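Uncharacterized conserved protein YndB, AHSA1/START domain (Micromonospora chersina, PDB 6V04) is of unknown function but, as a START/Bet v1-like protein encoded in the dynemicin biosynthetic locus, probably acts in the making of that natural product. Local coordinates at residues D12-M17 / S117-L122; T54-G59 / F64-D69; H163-E168 / R208-A213; L248-S251 / T257-H260. All coordinates share one frame; numbering follows the deposited sequence. Where two conformers were deposited one is given.

Interaction 1 (D12-M17 / S117-L122)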
# COMPACT_ATOMS: atom_id res chain seq x y z
N ASP A 12 17.44 1.54 -4.82
CA ASP A 12 16.16 1.05 -4.31
C ASP A 12 16.11 0.98 -2.80
O ASP A 12 15.02 0.81 -2.25
CB ASP A 12 15.87 -0.34 -4.88
CG ASP A 12 16.89 -1.37 -4.43
OD1 ASP A 12 18.01 -1.36 -4.99
OD2 ASP A 12 16.57 -2.15 -3.51
N TRP A 13 17.24 1.10 -2.11
CA TRP A 13 17.36 0.72 -0.71
C TRP A 13 16.97 1.89 0.19
O TRP A 13 17.70 2.88 0.30
CB TRP A 13 18.79 0.27 -0.45
CG TRP A 13 19.12 -0.12 0.93
CD1 TRP A 13 18.28 -0.35 1.97
CD2 TRP A 13 20.45 -0.32 1.42
NE1 TRP A 13 19.01 -0.69 3.09
CE2 TRP A 13 20.34 -0.68 2.77
CE3 TRP A 13 21.71 -0.23 0.84
CZ2 TRP A 13 21.46 -0.96 3.56
CZ3 TRP A 13 22.82 -0.50 1.61
CH2 TRP A 13 22.68 -0.86 2.96
N VAL A 14 15.81 1.78 0.83
CA VAL A 14 15.34 2.80 1.75
C VAL A 14 15.85 2.47 3.15
O VAL A 14 15.72 1.33 3.60
CB VAL A 14 13.81 2.89 1.72
CG1 VAL A 14 13.33 3.79 2.83
CG2 VAL A 14 13.37 3.41 0.36
N ARG A 15 16.45 3.46 3.81
CA ARG A 15 16.97 3.31 5.16
C ARG A 15 16.43 4.45 6.00
O ARG A 15 16.62 5.62 5.65
CB ARG A 15 18.50 3.33 5.17
CG ARG A 15 19.13 2.15 4.51
CD ARG A 15 20.51 2.52 3.97
NE ARG A 15 20.42 2.85 2.55
CZ ARG A 15 21.11 3.80 1.94
NH1 ARG A 15 21.96 4.57 2.61
NH2 ARG A 15 20.94 3.99 0.64
N VAL A 16 15.75 4.12 7.09
CA VAL A 16 15.16 5.09 8.00
C VAL A 16 15.53 4.70 9.42
O VAL A 16 15.66 3.51 9.73
CB VAL A 16 13.62 5.19 7.82
CG1 VAL A 16 12.98 5.86 9.02
CG2 VAL A 16 13.29 5.95 6.55
N MET A 17 15.73 5.70 10.27
CA MET A 17 16.10 5.47 11.66
C MET A 17 15.26 6.36 12.57
O MET A 17 14.82 7.44 12.17
CB MET A 17 17.60 5.75 11.92
CG MET A 17 18.58 4.83 11.21
SD MET A 17 18.90 5.29 9.50
CE MET A 17 20.53 4.57 9.25
N SER A 117 10.76 6.38 -8.86
CA SER A 117 9.56 7.14 -8.53
C SER A 117 8.89 6.66 -7.25
O SER A 117 8.09 7.40 -6.67
CB SER A 117 8.56 7.06 -9.69
OG SER A 117 8.14 5.73 -9.91
N GLU A 118 9.18 5.43 -6.81
CA GLU A 118 8.60 4.87 -5.60
C GLU A 118 9.39 5.19 -4.34
O GLU A 118 8.83 5.14 -3.24
CB GLU A 118 8.50 3.35 -5.71
CG GLU A 118 7.14 2.82 -6.10
CD GLU A 118 7.09 1.30 -6.09
OE1 GLU A 118 7.29 0.71 -5.01
OE2 GLU A 118 6.88 0.70 -7.17
N VAL A 119 10.68 5.51 -4.48
CA VAL A 119 11.57 5.54 -3.33
C VAL A 119 11.16 6.64 -2.35
O VAL A 119 11.12 6.43 -1.14
CB VAL A 119 13.03 5.72 -3.78
CG1 VAL A 119 13.94 5.97 -2.59
CG2 VAL A 119 13.49 4.49 -4.55
N ALA A 120 10.86 7.83 -2.87
CA ALA A 120 10.53 8.95 -1.99
C ALA A 120 9.28 8.66 -1.18
O ALA A 120 9.23 8.93 0.03
CB ALA A 120 10.36 10.22 -2.81
N GLN A 121 8.24 8.13 -1.83
CA GLN A 121 7.02 7.78 -1.11
C GLN A 121 7.30 6.76 -0.02
O GLN A 121 6.72 6.83 1.08
CB GLN A 121 5.97 7.23 -2.08
CG GLN A 121 5.25 8.27 -2.91
CD GLN A 121 4.42 7.64 -4.02
OE1 GLN A 121 3.25 7.30 -3.81
NE2 GLN A 121 5.02 7.47 -5.19
N LEU A 122 8.16 5.79 -0.31
CA LEU A 122 8.44 4.73 0.66
C LEU A 122 9.24 5.26 1.84
O LEU A 122 8.99 4.87 2.98
CB LEU A 122 9.17 3.59 -0.05
CG LEU A 122 9.22 2.26 0.69
CD1 LEU A 122 7.84 1.80 1.14
CD2 LEU A 122 9.84 1.22 -0.23
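Asp12, whose CA lies 4.4 Å from Val119 CG2, is fixed at both of its polar ends: the carboxylate oxygen OD2 accepts the backbone N-H of Cys111, and its carbonyl O accepts NH2 of Arg114. This contact belongs to the helix-grip fold of START/Bet v1-like proteins, in which a curved antiparallel sheet wraps a long C-terminal helix. Here the edge strand 14-20 and the residues leading into it meet the first turns of helix 116-139. No hydrogen bond joins the two segments, and most of the apolar contact is made by Val14. Its CG2 branch reaches the helix, passing Val119 CG1 at 3.9 Å, with the two valine side chains running past each other in opposite directions. Both valines hold CG1 anti to the backbone N (chi1 171° in each), which puts Val119 CG1 next to Val14, while Val14 touches with its other methyl, CG2. The same Val14 methyl also lies 4.2 Å from Leu122 CD2, one turn further along the helix. Leu122 also touches Asp109 and Arg114, and Val119 touches the same arginine, which bonds Asp12 O. Val14 pairs through its backbone with Asp109 of strand 103-110, and its side chain points to the helix. Trp13 and Arg15 turn elsewhere, to a more exposed surface: NE1 of Trp13 bonds Asp108, and NE of Arg15 sits 3.3 Å above the plane of the Trp13 ring, over its centre.

Interaction 2 (T54-G59 / F64-D69)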
# COMPACT_ATOMS: atom_id res chain seq x y z
N THR A 54 2.84 -14.47 8.04
CA THR A 54 1.82 -13.71 8.74
C THR A 54 1.33 -12.60 7.82
O THR A 54 1.67 -12.55 6.63
CB THR A 54 2.34 -13.20 10.10
OG1 THR A 54 1.27 -12.62 10.86
CG2 THR A 54 3.45 -12.18 9.93
N ARG A 55 0.55 -11.67 8.38
CA ARG A 55 -0.12 -10.64 7.60
C ARG A 55 -0.36 -9.44 8.50
O ARG A 55 -0.78 -9.61 9.65
CB ARG A 55 -1.44 -11.18 7.05
CG ARG A 55 -2.19 -10.30 6.07
CD ARG A 55 -3.46 -11.05 5.66
NE ARG A 55 -4.30 -10.34 4.70
CZ ARG A 55 -5.15 -9.37 5.01
NH1 ARG A 55 -5.26 -8.95 6.26
NH2 ARG A 55 -5.89 -8.81 4.06
N VAL A 56 -0.12 -8.24 8.00
CA VAL A 56 -0.43 -7.01 8.73
C VAL A 56 -1.48 -6.25 7.94
O VAL A 56 -1.39 -6.12 6.72
CB VAL A 56 0.81 -6.14 9.00
CG1 VAL A 56 1.42 -5.61 7.71
CG2 VAL A 56 0.43 -5.01 9.94
N ASP A 57 -2.51 -5.80 8.65
CA ASP A 57 -3.67 -5.15 8.06
C ASP A 57 -3.82 -3.78 8.70
O ASP A 57 -3.74 -3.67 9.93
CB ASP A 57 -4.91 -6.01 8.29
CG ASP A 57 -6.08 -5.57 7.48
OD1 ASP A 57 -6.55 -4.43 7.69
OD2 ASP A 57 -6.52 -6.36 6.62
N PHE A 58 -4.01 -2.74 7.89
CA PHE A 58 -4.07 -1.38 8.42
C PHE A 58 -5.50 -0.91 8.67
O PHE A 58 -5.67 0.19 9.21
CB PHE A 58 -3.31 -0.44 7.50
CG PHE A 58 -1.88 -0.83 7.35
CD1 PHE A 58 -1.01 -0.68 8.41
CD2 PHE A 58 -1.43 -1.43 6.19
CE1 PHE A 58 0.31 -1.08 8.30
CE2 PHE A 58 -0.10 -1.82 6.07
CZ PHE A 58 0.75 -1.66 7.14
N GLY A 59 -6.49 -1.71 8.33
CA GLY A 59 -7.86 -1.41 8.68
C GLY A 59 -8.60 -0.57 7.67
O GLY A 59 -9.78 -0.22 7.91
N PHE A 64 -0.11 -6.06 4.04
CA PHE A 64 1.03 -6.77 3.47
C PHE A 64 0.94 -8.23 3.87
O PHE A 64 0.65 -8.55 5.03
CB PHE A 64 2.40 -6.27 3.97
CG PHE A 64 2.80 -4.90 3.53
CD1 PHE A 64 2.44 -3.80 4.28
CD2 PHE A 64 3.61 -4.71 2.41
CE1 PHE A 64 2.83 -2.53 3.92
CE2 PHE A 64 4.01 -3.44 2.05
CZ PHE A 64 3.63 -2.35 2.80
N ASP A 65 1.22 -9.13 2.92
CA ASP A 65 1.51 -10.52 3.23
C ASP A 65 2.99 -10.64 3.57
O ASP A 65 3.84 -10.14 2.84
CB ASP A 65 1.18 -11.43 2.04
CG ASP A 65 -0.32 -11.59 1.81
OD1 ASP A 65 -1.10 -11.42 2.77
OD2 ASP A 65 -0.70 -11.90 0.66
N ILE A 66 3.31 -11.33 4.67
CA ILE A 66 4.65 -11.36 5.24
C ILE A 66 5.16 -12.79 5.35
O ILE A 66 4.43 -13.70 5.77
CB ILE A 66 4.68 -10.70 6.64
CG1 ILE A 66 4.16 -9.26 6.56
CG2 ILE A 66 6.10 -10.76 7.22
CD1 ILE A 66 3.95 -8.61 7.92
N GLU A 67 6.43 -12.99 5.02
CA GLU A 67 7.16 -14.22 5.32
C GLU A 67 8.35 -13.84 6.18
O GLU A 67 9.18 -13.02 5.77
CB GLU A 67 7.62 -14.92 4.04
CG GLU A 67 6.50 -15.44 3.16
CD GLU A 67 5.91 -16.74 3.68
OE1 GLU A 67 6.42 -17.27 4.69
OE2 GLU A 67 4.94 -17.23 3.06
N VAL A 68 8.45 -14.43 7.37
CA VAL A 68 9.43 -14.02 8.36
C VAL A 68 10.64 -14.94 8.27
O VAL A 68 10.51 -16.17 8.35
CB VAL A 68 8.85 -14.03 9.78
CG1 VAL A 68 9.94 -13.71 10.81
CG2 VAL A 68 7.67 -13.05 9.89
N ASP A 69 11.82 -14.34 8.12
CA ASP A 69 13.05 -15.11 8.01
C ASP A 69 13.75 -15.27 9.34
O ASP A 69 14.21 -16.37 9.65
CB ASP A 69 13.98 -14.45 7.01
CG ASP A 69 13.47 -14.57 5.59
OD1 ASP A 69 13.07 -15.69 5.20
OD2 ASP A 69 13.43 -13.55 4.88
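Phe58 and Phe64 meet edge to edge rather than stacking: Phe58 CE2 lies 3.7 Å from Phe64 CD1, each atom near the plane of the other ring. Phe58 sits just past the end of its strand, and CG anti to the carbonyl carbon (chi1 -59°) carries the ring back to Phe64. Phe64 also stacks with Trp81. Shortening Phe58 to an alanine is likely to leave the CD1-CE1 edge of Phe64 without this neighbour and to open a gap near Tyr145. Strands 53-57 and 63-72 form a beta hairpin in the antiparallel sheet of the helix-grip fold. Val56 and Phe64 are a hydrogen-bonded pair, Phe64 N to Val56 O spanning 3.0 Å; Thr54 and Ile66 repeat the pattern, with Ile66 N 2.8 Å from Thr54 O. Beside these bonds Val56 CG1 touches Ile66 CD1 at 3.9 Å and Thr54 CG2 touches Ile66 CB at 3.8 Å. The sheet face carrying Arg55 and Asp65 is charged. In one of its two conformers, the extended Arg55 puts NH1 2.9 Å from Asp57 OD2, on that oxygen's anti lone pair, while its salt bridge from NE to Asp65 OD1 is long, 3.9 Å. Asp57 OD1 accepts Gly59 N in an Asx turn.

Interaction 3 (H163-E168 / R208-A213)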
# COMPACT_ATOMS: atom_id res chain seq x y z
N HIS A 163 -0.15 -5.98 -22.96
CA HIS A 163 0.14 -4.81 -22.16
C HIS A 163 -1.17 -4.24 -21.62
O HIS A 163 -2.17 -4.22 -22.35
CB HIS A 163 0.88 -3.76 -23.01
CG HIS A 163 1.51 -2.66 -22.20
ND1 HIS A 163 0.77 -1.71 -21.53
CD2 HIS A 163 2.81 -2.34 -22.00
CE1 HIS A 163 1.59 -0.88 -20.91
NE2 HIS A 163 2.83 -1.23 -21.19
N PRO A 164 -1.20 -3.78 -20.37
CA PRO A 164 -2.48 -3.36 -19.76
C PRO A 164 -3.02 -2.03 -20.26
O PRO A 164 -4.19 -1.73 -20.00
CB PRO A 164 -2.15 -3.29 -18.26
CG PRO A 164 -0.66 -3.03 -18.25
CD PRO A 164 -0.13 -3.85 -19.35
N LEU A 165 -2.20 -1.20 -20.91
CA LEU A 165 -2.61 0.16 -21.25
C LEU A 165 -2.83 0.31 -22.75
O LEU A 165 -2.14 1.09 -23.43
CB LEU A 165 -1.60 1.18 -20.72
CG LEU A 165 -1.47 1.17 -19.19
CD1 LEU A 165 -0.54 2.28 -18.73
CD2 LEU A 165 -2.85 1.31 -18.53
N ARG A 166 -3.80 -0.43 -23.27
CA ARG A 166 -4.23 -0.34 -24.66
C ARG A 166 -5.74 -0.23 -24.68
O ARG A 166 -6.42 -0.81 -23.82
CB ARG A 166 -3.82 -1.56 -25.46
CG ARG A 166 -2.31 -1.79 -25.54
CD ARG A 166 -2.03 -3.15 -26.11
NE ARG A 166 -0.60 -3.42 -26.26
CZ ARG A 166 -0.08 -4.64 -26.32
NH1 ARG A 166 -0.87 -5.70 -26.26
NH2 ARG A 166 1.23 -4.79 -26.44
N GLU A 167 -6.28 0.50 -25.65
CA GLU A 167 -7.73 0.61 -25.70
C GLU A 167 -8.37 -0.76 -25.76
O GLU A 167 -9.43 -0.99 -25.16
CB GLU A 167 -8.18 1.47 -26.88
CG GLU A 167 -8.10 2.98 -26.63
CD GLU A 167 -9.00 3.46 -25.49
OE1 GLU A 167 -9.80 2.66 -24.96
OE2 GLU A 167 -8.91 4.65 -25.12
N GLU A 168 -7.71 -1.71 -26.43
CA GLU A 168 -8.25 -3.04 -26.61
C GLU A 168 -7.92 -4.00 -25.47
O GLU A 168 -8.36 -5.15 -25.52
CB GLU A 168 -7.77 -3.62 -27.94
CG GLU A 168 -6.30 -4.03 -28.01
CD GLU A 168 -5.38 -2.93 -28.50
OE1 GLU A 168 -5.78 -1.74 -28.50
OE2 GLU A 168 -4.24 -3.26 -28.91
N ARG A 208 1.74 3.71 -21.91
CA ARG A 208 2.47 4.67 -21.10
C ARG A 208 1.71 5.02 -19.82
O ARG A 208 2.20 4.78 -18.71
CB ARG A 208 2.74 5.95 -21.90
CG ARG A 208 3.55 5.78 -23.20
CD ARG A 208 5.01 5.48 -22.93
NE ARG A 208 5.80 5.38 -24.15
CZ ARG A 208 5.98 4.26 -24.85
NH1 ARG A 208 5.41 3.13 -24.46
NH2 ARG A 208 6.75 4.28 -25.93
N ALA A 209 0.50 5.56 -19.97
CA ALA A 209 -0.19 6.13 -18.82
C ALA A 209 -1.67 6.28 -19.14
O ALA A 209 -2.05 6.45 -20.30
CB ALA A 209 0.40 7.48 -18.43
N LEU A 210 -2.48 6.21 -18.10
CA LEU A 210 -3.93 6.33 -18.19
C LEU A 210 -4.39 7.20 -17.04
O LEU A 210 -4.02 6.94 -15.89
CB LEU A 210 -4.59 4.96 -18.13
CG LEU A 210 -6.10 4.92 -17.85
CD1 LEU A 210 -6.86 5.57 -18.99
CD2 LEU A 210 -6.53 3.48 -17.65
N THR A 211 -5.18 8.23 -17.33
CA THR A 211 -5.78 9.02 -16.26
C THR A 211 -7.28 9.10 -16.49
O THR A 211 -7.77 9.07 -17.63
CB THR A 211 -5.19 10.43 -16.16
OG1 THR A 211 -5.38 11.15 -17.38
CG2 THR A 211 -3.70 10.36 -15.89
N PHE A 212 -8.01 9.17 -15.39
CA PHE A 212 -9.45 9.41 -15.45
C PHE A 212 -9.91 9.84 -14.07
O PHE A 212 -9.18 9.72 -13.08
CB PHE A 212 -10.24 8.19 -15.97
CG PHE A 212 -10.03 6.93 -15.17
CD1 PHE A 212 -10.84 6.64 -14.09
CD2 PHE A 212 -9.05 6.02 -15.52
CE1 PHE A 212 -10.66 5.48 -13.36
CE2 PHE A 212 -8.85 4.87 -14.79
CZ PHE A 212 -9.66 4.58 -13.71
N ALA A 213 -11.14 10.32 -14.02
CA ALA A 213 -11.76 10.78 -12.79
C ALA A 213 -12.95 9.88 -12.50
O ALA A 213 -13.60 9.39 -13.42
CB ALA A 213 -12.21 12.23 -12.90
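Leu165 packs its CD1 methyl against the peptide link between Arg208 and Ala209, 3.7 Å from Arg208 O and 3.7 Å from Ala209 N. That link lies in a classic beta bulge, where Arg208 and Ala209 both face Asp205 as strand 209-214 begins, inside the second antiparallel sheet of the protein. The other branch, CD2, meets Leu210 CB at 4.1 Å, the two leucine side chains crossing at a slant. CG anti to the carbonyl carbon (chi1 -62°) and chi2 -176° set CD1 on the peptide and CD2 on Leu210. This is the close-packed, buried half; Leu210 goes on to touch Trp202 and Leu174, and Leu165 is tied by its backbone to Glu207. Toward solvent the contact loosens. Arg208 is exposed; its CB points away from the loop, and its NH1 stays 6.0 Å from His163 NE2, too far for a bond. Arg166, partly exposed, lays one face of its guanidinium over CB of the buried His163, 3.4 Å above the plane and toward the rim, and makes a salt bridge to Glu207. The loop's own shape is fixed from within: Leu165 N donates to His163 ND1 over 3.1 Å at 166°, almost exactly in the imidazole plane.

Interaction 4 (L248-S251 / T257-H260)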
# COMPACT_ATOMS: atom_id res chain seq x y z
N LEU A 248 -13.68 14.86 -0.23
CA LEU A 248 -15.01 14.66 -0.78
C LEU A 248 -16.09 15.45 -0.07
O LEU A 248 -17.19 15.56 -0.61
CB LEU A 248 -15.36 13.17 -0.73
CG LEU A 248 -14.50 12.26 -1.61
CD1 LEU A 248 -14.92 10.81 -1.41
CD2 LEU A 248 -14.60 12.64 -3.07
N GLY A 249 -15.82 16.01 1.11
CA GLY A 249 -16.86 16.74 1.81
C GLY A 249 -17.98 15.87 2.31
O GLY A 249 -19.12 16.35 2.46
N LEU A 250 -17.70 14.60 2.58
CA LEU A 250 -18.65 13.65 3.12
C LEU A 250 -18.28 13.35 4.57
O LEU A 250 -17.25 13.82 5.10
CB LEU A 250 -18.69 12.39 2.26
CG LEU A 250 -19.18 12.57 0.82
CD1 LEU A 250 -18.99 11.30 0.05
CD2 LEU A 250 -20.63 12.99 0.81
N SER A 251 -19.11 12.56 5.24
CA SER A 251 -18.77 12.17 6.60
C SER A 251 -17.50 11.32 6.58
O SER A 251 -17.18 10.67 5.59
CB SER A 251 -19.91 11.40 7.27
OG SER A 251 -19.98 10.08 6.78
N THR A 257 -15.14 4.41 4.14
CA THR A 257 -15.73 3.23 3.52
C THR A 257 -15.49 3.22 2.02
O THR A 257 -15.15 2.18 1.44
CB THR A 257 -17.23 3.20 3.85
OG1 THR A 257 -17.40 3.06 5.26
CG2 THR A 257 -17.91 2.03 3.17
N LEU A 258 -15.64 4.37 1.36
CA LEU A 258 -15.33 4.44 -0.06
C LEU A 258 -13.87 4.09 -0.31
O LEU A 258 -13.57 3.30 -1.21
CB LEU A 258 -15.63 5.84 -0.60
CG LEU A 258 -17.12 6.14 -0.80
CD1 LEU A 258 -17.34 7.64 -0.85
CD2 LEU A 258 -17.65 5.47 -2.06
N ARG A 259 -12.95 4.67 0.46
CA ARG A 259 -11.53 4.40 0.25
C ARG A 259 -11.24 2.91 0.40
O ARG A 259 -10.56 2.31 -0.44
CB ARG A 259 -10.70 5.21 1.24
CG ARG A 259 -9.20 5.12 1.03
CD ARG A 259 -8.54 3.96 1.74
NE ARG A 259 -7.10 4.08 1.54
CZ ARG A 259 -6.24 3.07 1.42
NH1 ARG A 259 -6.61 1.81 1.52
NH2 ARG A 259 -4.96 3.35 1.18
N HIS A 260 -11.79 2.29 1.44
CA HIS A 260 -11.60 0.87 1.68
C HIS A 260 -12.15 0.03 0.53
O HIS A 260 -11.48 -0.89 0.03
CB HIS A 260 -12.25 0.51 3.02
CG HIS A 260 -11.85 -0.81 3.59
ND1 HIS A 260 -11.72 -1.01 4.94
CD2 HIS A 260 -11.55 -1.99 3.00
CE1 HIS A 260 -11.38 -2.27 5.16
NE2 HIS A 260 -11.28 -2.88 4.00
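Leu258 rests its CD1 methyl against two leucines of the preceding loop, where the loop before helix 252-277, the long C-terminal helix of the second helix-grip-like half, folds against the helix it leads into. The apolar contacts come first. Leu258 CD1 lies 4.0 Å from Leu248 CD1 and 4.1 Å from Leu250 CD1, and those two loop methyls are themselves 4.4 Å apart, so the three close a nearly equilateral triangle. The approaches differ: Leu250 stands at about a right angle to Leu258, whereas Leu248 slants across it. Both loop leucines hold CG anti to the carbonyl carbon (chi1 -65° and -64°) and aim at the helix, and Gly249 between them turns the chain with positive phi. Ala219 beside Leu248 and Ile216 beside Leu258 extend the apolar cluster, and the backbone of Leu248 bonds Arg220.

Polar bonds lie around this cluster, and none joins the two segments. Ser251 is the N-cap of the helix, its OG accepting N-H of Gln254, while Leu250 N donates to OE2 of Glu255; together they fix the loop against the first turn. On another side of the helix, Arg259 runs away from the leucines and is gripped at every nitrogen of its guanidinium. NE meets the carbonyl O of Arg148 and NH2 that of Glu150, residues flanking in sequence Gln149, a magnesium ligand in a structure of this protein. NH1 bonds the carbonyl O of Asp60 and forms a salt bridge with Asp62 OD1.

In the fold
The chain holds two antiparallel sheets with the same strand order, each followed by a long helix. Interactions 1 and 2 reach the first sheet, the hairpin of interaction 2 being nested in the loop that interaction 1 closes; interaction 3 lies in the second sheet, and interaction 4 involves the helix that follows it. Interaction 2 alone has hydrogen bonds between its segments and mixes them with rings and charges; the others rely on aliphatic side chains, in interaction 3 partly against a peptide. Burial is most complete in interaction 4, while interactions 1 and 3 are partly buried, the latter ending at exposed Arg208. Interactions 2 and 4 touch, Gly59 O lying 3.6 Å from His260 ND1.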